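Local coordinates for TssK (Serratia sp. FS14, PDB 5Y0E), which probably serves as a trimeric baseplate component of the bacterial type VI secretion system, helping to join the baseplate to the membrane complex, at residues Met13-Pro17 and His18-Gln22; Leu48-Gln52 and Thr53-Gln57; Asn204-Gln207 and Gly208-Gln212. All blocks are in the same frame, centred on the assembly; numbering follows the deposited sequence.

From the N terminus the three contacts come in series; none nests in or crosses another, and each is a local contact between neighbours in sequence, closing no long loop. Interaction 1 joins the loop after strand 6-7 to the first turns of helix 17-37, far from the chain centre, where two other subunits meet it. Interaction 2, whose nearest atoms lie about 29 Å from those of interaction 1, turns the chain out of strand 44-50 toward strand 59-60. Interaction 3 is continuous helix within 197-222, in the helical part of the chain, its centre about 32 Å from that of interaction 2. The first contact belongs to the trimer interface, the other two to one subunit.

Interaction 1. Residues Met13-Pro17 and His18-Gln22; sequences MFLRP and HHFQQ
Between M13-P17 and H18-Q22 the backbone runs extended through R16 (phi/psi -133/171°) and then coils into helix 17-37, whose first turn is marked by Q21 N bonding to P17 O at 3.1 Å. The H19 imidazole turns back to the loop. Its ND1 accepts R16 N at 3.0 Å in a nearly straight bond (166°), and the donor lies close to the ring plane, so the ring is met at its edge. F14 O approaches the same edge, 3.1 Å from H19 CE1. M13 and H19 approach from opposite directions: the M13 chain, extended to SD and bent at chi3, lays CE over one face of the imidazole, 4.2 Å from the ring centroid, a CH-pi contact. The R16 N bond thus sets the turn of the ring, while M13 CE covers one of its faces. Beside them, R16 and H18 run alongside each other, with H18 NE2 over a guanidinium face, 4.0 Å from R16 CZ. Their polar ends leave the segments: H18 NE2 bonds to G140 O of the second subunit, and R16 NE forms a salt bridge with E11 of the third. Q21 uses both ends of its amide on D133 and L134 of the second subunit. The bond from R16 N to the H19 side chain resembles one half of a capping box, here at a helix start built into the trimer interface.

Interaction 2. Residues Leu48-Gln52 and Thr53-Gln57; sequences LDLDQ and TLLRQ
D51 lays its carboxylate against the T53 hydroxyl and the backbone amide of L54, and one oxygen serves both. OD2 of D51 accepts T53 OG1 at 2.8 Å, on the syn side and somewhat out of the carboxylate plane, and L54 N at 3.1 Å, from well above that plane. Both donors come from the same face, so the pair grips the carboxylate from one side. The meeting depends on two torsions: D51 holds CG anti to its backbone N (chi1 -175°), while T53 places OG1 between its own N and carbonyl carbon (chi1 80°). The methylene of L54 closes in on the same oxygen, with L54 CB 3.3 Å from D51 OD2. Next to these bonds the backbone makes a type I beta turn over Q52-L55, with T53 and L54 at its corners and L55 N bonded to Q52 O at 2.8 Å. L55 reaches back in two ways. Its CD1 runs alongside the bent Q52 chain, 3.2 Å from Q52 OE1, and L50 crosses it at about a right angle, L50 CD2 meeting L55 CD1 at 3.8 Å. The turn thus carries the chain from the edge strand 44-50, paired with strand 62-68, on toward strand 59-60. L50 and L55 both pack on strand 180-182, to which L55 is also joined by a backbone bond with L180, and L55 touches I60.

Interaction 3. Residues Asn204-Gln207 and Gly208-Gln212; sequences NDLQ and GLLQQ
L206 and L210 slant across one another on the buried flank of helix 197-222, a regular alpha-helix belonging to a four-helix bundle with helices 229-253, 259-273 and 294-309. The two leucines stand one turn apart and are turned differently: L206 carries CG anti to its backbone N (chi1 177°), whereas L210 holds CG anti to the carbonyl carbon (chi1 -62°). These torsions let L206 CG meet L210 CD1 at 3.9 Å. L210 also leans over the preceding turn, with its CG 3.2 Å from L206 O. W266 and F269 of helix 259-273 cover this flank, and L210 additionally meets H244 and L309. One residue further round, Q207 and Q211 repeat the spacing with polar chains. Both are extended beyond CG, and they cross at a slant, with the amide planes only 9° apart. Contact is between amide and methylene: Q211 NE2 is 3.4 Å from Q207 CG. Q207 also rests on V248 and Y252, Q211 on T321. L209 touches L309 of helix 294-309. Backbone bonds from each amide to the carbonyl four residues earlier hold the spacing, among them L210 N to L206 O at 2.9 Å. The shortest of the series is Q211 N to Q207 O, 2.8 Å.

Interaction 1. Residues Met13-Pro17 and His18-Gln22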
# COMPACT_ATOMS: atom_id res chain seq x y z
N MET A 13 21.26 -50.00 -2.87
CA MET A 13 22.30 -48.99 -2.83
C MET A 13 23.04 -49.08 -1.50
O MET A 13 22.46 -49.39 -0.46
CB MET A 13 21.69 -47.60 -3.00
CG MET A 13 22.66 -46.50 -3.39
SD MET A 13 21.80 -44.96 -3.77
CE MET A 13 20.77 -44.81 -2.33
N PHE A 14 24.33 -48.84 -1.53
CA PHE A 14 25.07 -48.76 -0.28
C PHE A 14 25.01 -47.34 0.25
O PHE A 14 25.32 -46.38 -0.46
CB PHE A 14 26.52 -49.20 -0.46
CG PHE A 14 27.27 -49.18 0.81
CD1 PHE A 14 26.74 -49.76 1.94
CD2 PHE A 14 28.49 -48.55 0.90
CE1 PHE A 14 27.41 -49.73 3.13
CE2 PHE A 14 29.17 -48.52 2.09
CZ PHE A 14 28.63 -49.11 3.21
N LEU A 15 24.51 -47.16 1.46
CA LEU A 15 24.37 -45.83 2.00
C LEU A 15 25.65 -45.23 2.52
O LEU A 15 26.39 -45.86 3.22
CB LEU A 15 23.33 -45.79 3.12
CG LEU A 15 21.86 -45.99 2.83
CD1 LEU A 15 21.07 -46.04 4.11
CD2 LEU A 15 21.31 -44.92 1.93
N ARG A 16 25.87 -43.97 2.18
CA ARG A 16 27.01 -43.23 2.66
C ARG A 16 26.54 -41.86 3.15
O ARG A 16 25.41 -41.50 2.98
CB ARG A 16 28.07 -43.14 1.59
CG ARG A 16 29.04 -44.29 1.71
CD ARG A 16 30.10 -44.24 0.65
NE ARG A 16 31.33 -43.71 1.18
CZ ARG A 16 32.40 -43.50 0.45
NH1 ARG A 16 32.39 -43.80 -0.83
NH2 ARG A 16 33.49 -43.00 0.99
N PRO A 17 27.42 -41.10 3.79
CA PRO A 17 27.00 -39.81 4.32
C PRO A 17 26.59 -38.87 3.22
O PRO A 17 25.68 -38.11 3.35
CB PRO A 17 28.25 -39.30 5.00
CG PRO A 17 29.11 -40.48 5.19
CD PRO A 17 28.83 -41.36 4.04
N HIS A 18 27.30 -38.94 2.13
CA HIS A 18 27.05 -38.13 0.97
C HIS A 18 25.59 -38.09 0.52
O HIS A 18 25.13 -37.05 0.10
CB HIS A 18 27.93 -38.61 -0.16
CG HIS A 18 29.32 -38.94 0.26
ND1 HIS A 18 29.85 -38.57 1.47
CD2 HIS A 18 30.29 -39.64 -0.37
CE1 HIS A 18 31.08 -39.02 1.57
NE2 HIS A 18 31.38 -39.67 0.47
N HIS A 19 24.88 -39.20 0.55
CA HIS A 19 23.50 -39.22 0.20
C HIS A 19 22.70 -38.23 1.00
O HIS A 19 22.01 -37.42 0.46
CB HIS A 19 22.94 -40.60 0.41
CG HIS A 19 23.54 -41.62 -0.48
ND1 HIS A 19 24.28 -42.67 -0.00
CD2 HIS A 19 23.55 -41.73 -1.82
CE1 HIS A 19 24.71 -43.39 -1.01
NE2 HIS A 19 24.28 -42.84 -2.13
N PHE A 20 22.79 -38.31 2.31
CA PHE A 20 22.03 -37.40 3.12
C PHE A 20 22.47 -35.98 2.93
O PHE A 20 21.68 -35.08 2.96
CB PHE A 20 22.16 -37.81 4.57
CG PHE A 20 21.67 -39.18 4.82
CD1 PHE A 20 22.47 -40.25 4.56
CD2 PHE A 20 20.42 -39.39 5.30
CE1 PHE A 20 22.04 -41.52 4.79
CE2 PHE A 20 19.97 -40.66 5.53
CZ PHE A 20 20.78 -41.73 5.27
N GLN A 21 23.75 -35.78 2.73
CA GLN A 21 24.29 -34.45 2.52
C GLN A 21 23.70 -33.81 1.27
O GLN A 21 23.13 -32.72 1.32
CB GLN A 21 25.81 -34.54 2.42
CG GLN A 21 26.48 -35.01 3.70
CD GLN A 21 27.97 -35.14 3.54
OE1 GLN A 21 28.51 -35.03 2.45
NE2 GLN A 21 28.65 -35.41 4.64
N GLN A 22 23.83 -34.49 0.13
CA GLN A 22 23.31 -33.95 -1.11
C GLN A 22 21.80 -33.82 -1.07
O GLN A 22 21.23 -32.96 -1.73
CB GLN A 22 23.72 -34.83 -2.27
CG GLN A 22 25.19 -35.07 -2.32
CD GLN A 22 25.95 -33.83 -2.67
OE1 GLN A 22 25.86 -33.34 -3.78
NE2 GLN A 22 26.72 -33.31 -1.72

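Interaction 2. Residues Leu48-Gln52 and Thr53-Gln57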
# COMPACT_ATOMS: atom_id res chain seq x y z
N LEU A 48 16.64 -7.77 15.49
CA LEU A 48 18.04 -7.41 15.69
C LEU A 48 18.13 -6.76 17.05
O LEU A 48 17.51 -5.73 17.28
CB LEU A 48 18.53 -6.47 14.60
CG LEU A 48 20.00 -6.14 14.57
CD1 LEU A 48 20.78 -7.38 14.84
CD2 LEU A 48 20.36 -5.64 13.23
N ASP A 49 18.88 -7.37 17.97
CA ASP A 49 19.05 -6.81 19.30
C ASP A 49 20.54 -6.68 19.60
O ASP A 49 21.21 -7.67 19.90
CB ASP A 49 18.37 -7.66 20.36
CG ASP A 49 18.40 -7.00 21.72
OD1 ASP A 49 18.68 -5.78 21.80
OD2 ASP A 49 18.15 -7.68 22.73
N LEU A 50 21.03 -5.46 19.54
CA LEU A 50 22.42 -5.21 19.86
C LEU A 50 22.59 -5.07 21.37
O LEU A 50 21.76 -4.47 22.05
CB LEU A 50 22.87 -3.95 19.14
CG LEU A 50 24.35 -3.78 18.95
CD1 LEU A 50 24.56 -3.10 17.63
CD2 LEU A 50 24.90 -2.95 20.08
N ASP A 51 23.66 -5.65 21.90
CA ASP A 51 23.91 -5.54 23.32
C ASP A 51 24.59 -4.21 23.61
O ASP A 51 25.74 -3.98 23.23
CB ASP A 51 24.76 -6.68 23.85
CG ASP A 51 24.91 -6.63 25.34
OD1 ASP A 51 23.90 -6.37 26.04
OD2 ASP A 51 26.03 -6.80 25.83
N GLN A 52 23.87 -3.33 24.30
CA GLN A 52 24.39 -2.01 24.58
C GLN A 52 25.45 -2.06 25.67
O GLN A 52 26.44 -1.31 25.61
CB GLN A 52 23.24 -1.10 24.99
CG GLN A 52 22.27 -0.86 23.88
CD GLN A 52 22.80 0.15 22.90
OE1 GLN A 52 23.53 1.07 23.27
NE2 GLN A 52 22.44 -0.02 21.63
N THR A 53 25.25 -2.92 26.66
CA THR A 53 26.20 -3.04 27.76
C THR A 53 27.61 -3.33 27.25
O THR A 53 28.58 -2.74 27.73
CB THR A 53 25.74 -4.12 28.72
OG1 THR A 53 26.11 -5.40 28.20
CG2 THR A 53 24.24 -4.09 28.88
N LEU A 54 27.74 -4.21 26.27
CA LEU A 54 29.07 -4.49 25.75
C LEU A 54 29.59 -3.40 24.84
O LEU A 54 30.77 -3.42 24.49
CB LEU A 54 29.09 -5.81 25.00
CG LEU A 54 29.88 -6.93 25.68
CD1 LEU A 54 29.16 -7.41 26.92
CD2 LEU A 54 30.09 -8.07 24.73
N LEU A 55 28.75 -2.46 24.42
CA LEU A 55 29.26 -1.36 23.62
C LEU A 55 30.34 -0.62 24.36
O LEU A 55 31.23 -0.03 23.75
CB LEU A 55 28.14 -0.39 23.28
CG LEU A 55 27.36 -0.84 22.07
CD1 LEU A 55 26.26 0.13 21.85
CD2 LEU A 55 28.30 -0.88 20.90
N ARG A 56 30.30 -0.67 25.68
CA ARG A 56 31.20 0.09 26.51
C ARG A 56 32.58 -0.53 26.60
O ARG A 56 33.40 -0.04 27.37
CB ARG A 56 30.61 0.22 27.90
CG ARG A 56 29.11 0.38 27.81
CD ARG A 56 28.52 0.85 29.10
NE ARG A 56 28.67 -0.12 30.17
CZ ARG A 56 27.75 -0.34 31.10
NH1 ARG A 56 26.62 0.35 31.08
NH2 ARG A 56 27.95 -1.25 32.05
N GLN A 57 32.86 -1.57 25.85
CA GLN A 57 34.19 -2.16 25.89
C GLN A 57 34.76 -2.33 24.50
O GLN A 57 35.63 -3.17 24.28
CB GLN A 57 34.17 -3.49 26.62
CG GLN A 57 33.05 -3.60 27.62
CD GLN A 57 32.92 -5.00 28.18
OE1 GLN A 57 33.60 -5.92 27.74
NE2 GLN A 57 32.01 -5.18 29.15

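Interaction 3. Residues Asn204-Gln207 and Gly208-Gln212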
# COMPACT_ATOMS: atom_id res chain seq x y z
N ASN A 204 5.42 6.60 12.63
CA ASN A 204 4.69 7.30 13.67
C ASN A 204 4.73 8.80 13.46
O ASN A 204 3.73 9.49 13.66
CB ASN A 204 5.26 6.89 15.03
CG ASN A 204 4.53 7.52 16.16
OD1 ASN A 204 3.33 7.35 16.34
ND2 ASN A 204 5.27 8.25 16.94
N ASP A 205 5.86 9.32 12.99
CA ASP A 205 5.94 10.74 12.68
C ASP A 205 5.01 11.11 11.54
O ASP A 205 4.28 12.10 11.63
CB ASP A 205 7.37 11.12 12.33
CG ASP A 205 8.25 11.17 13.53
OD1 ASP A 205 7.74 11.32 14.65
OD2 ASP A 205 9.46 11.04 13.35
N LEU A 206 5.04 10.36 10.45
CA LEU A 206 4.22 10.72 9.31
C LEU A 206 2.74 10.70 9.68
O LEU A 206 1.96 11.54 9.22
CB LEU A 206 4.50 9.80 8.15
CG LEU A 206 3.62 10.07 6.95
CD1 LEU A 206 3.86 11.48 6.46
CD2 LEU A 206 3.87 9.07 5.86
N GLN A 207 2.33 9.77 10.54
CA GLN A 207 0.94 9.71 10.92
C GLN A 207 0.54 10.96 11.69
O GLN A 207 -0.51 11.54 11.44
CB GLN A 207 0.67 8.43 11.72
CG GLN A 207 -0.75 8.33 12.27
CD GLN A 207 -1.10 6.96 12.85
OE1 GLN A 207 -1.89 6.22 12.29
NE2 GLN A 207 -0.51 6.63 13.98
N GLY A 208 1.39 11.41 12.61
CA GLY A 208 1.04 12.57 13.39
C GLY A 208 0.99 13.83 12.55
O GLY A 208 0.14 14.70 12.76
N LEU A 209 1.88 13.95 11.59
CA LEU A 209 1.78 15.05 10.66
C LEU A 209 0.47 14.98 9.91
O LEU A 209 -0.27 15.97 9.83
CB LEU A 209 2.97 15.03 9.71
CG LEU A 209 3.16 16.29 8.87
CD1 LEU A 209 3.12 17.58 9.71
CD2 LEU A 209 4.47 16.19 8.18
N LEU A 210 0.14 13.81 9.38
CA LEU A 210 -1.10 13.71 8.64
C LEU A 210 -2.30 13.97 9.53
O LEU A 210 -3.28 14.56 9.09
CB LEU A 210 -1.21 12.37 7.95
CG LEU A 210 -0.13 12.11 6.92
CD1 LEU A 210 -0.20 10.68 6.44
CD2 LEU A 210 -0.25 13.07 5.77
N GLN A 211 -2.23 13.59 10.80
CA GLN A 211 -3.35 13.92 11.66
C GLN A 211 -3.42 15.42 11.91
O GLN A 211 -4.51 15.99 11.97
CB GLN A 211 -3.27 13.15 12.97
CG GLN A 211 -3.55 11.66 12.80
CD GLN A 211 -2.95 10.83 13.89
OE1 GLN A 211 -2.07 11.29 14.61
NE2 GLN A 211 -3.41 9.61 14.03
N GLN A 212 -2.27 16.07 12.02
CA GLN A 212 -2.28 17.50 12.27
C GLN A 212 -2.82 18.26 11.07
O GLN A 212 -3.74 19.07 11.21
CB GLN A 212 -0.87 17.95 12.65
CG GLN A 212 -0.46 17.49 14.03
CD GLN A 212 1.04 17.33 14.21
OE1 GLN A 212 1.82 17.60 13.32
NE2 GLN A 212 1.45 16.88 15.38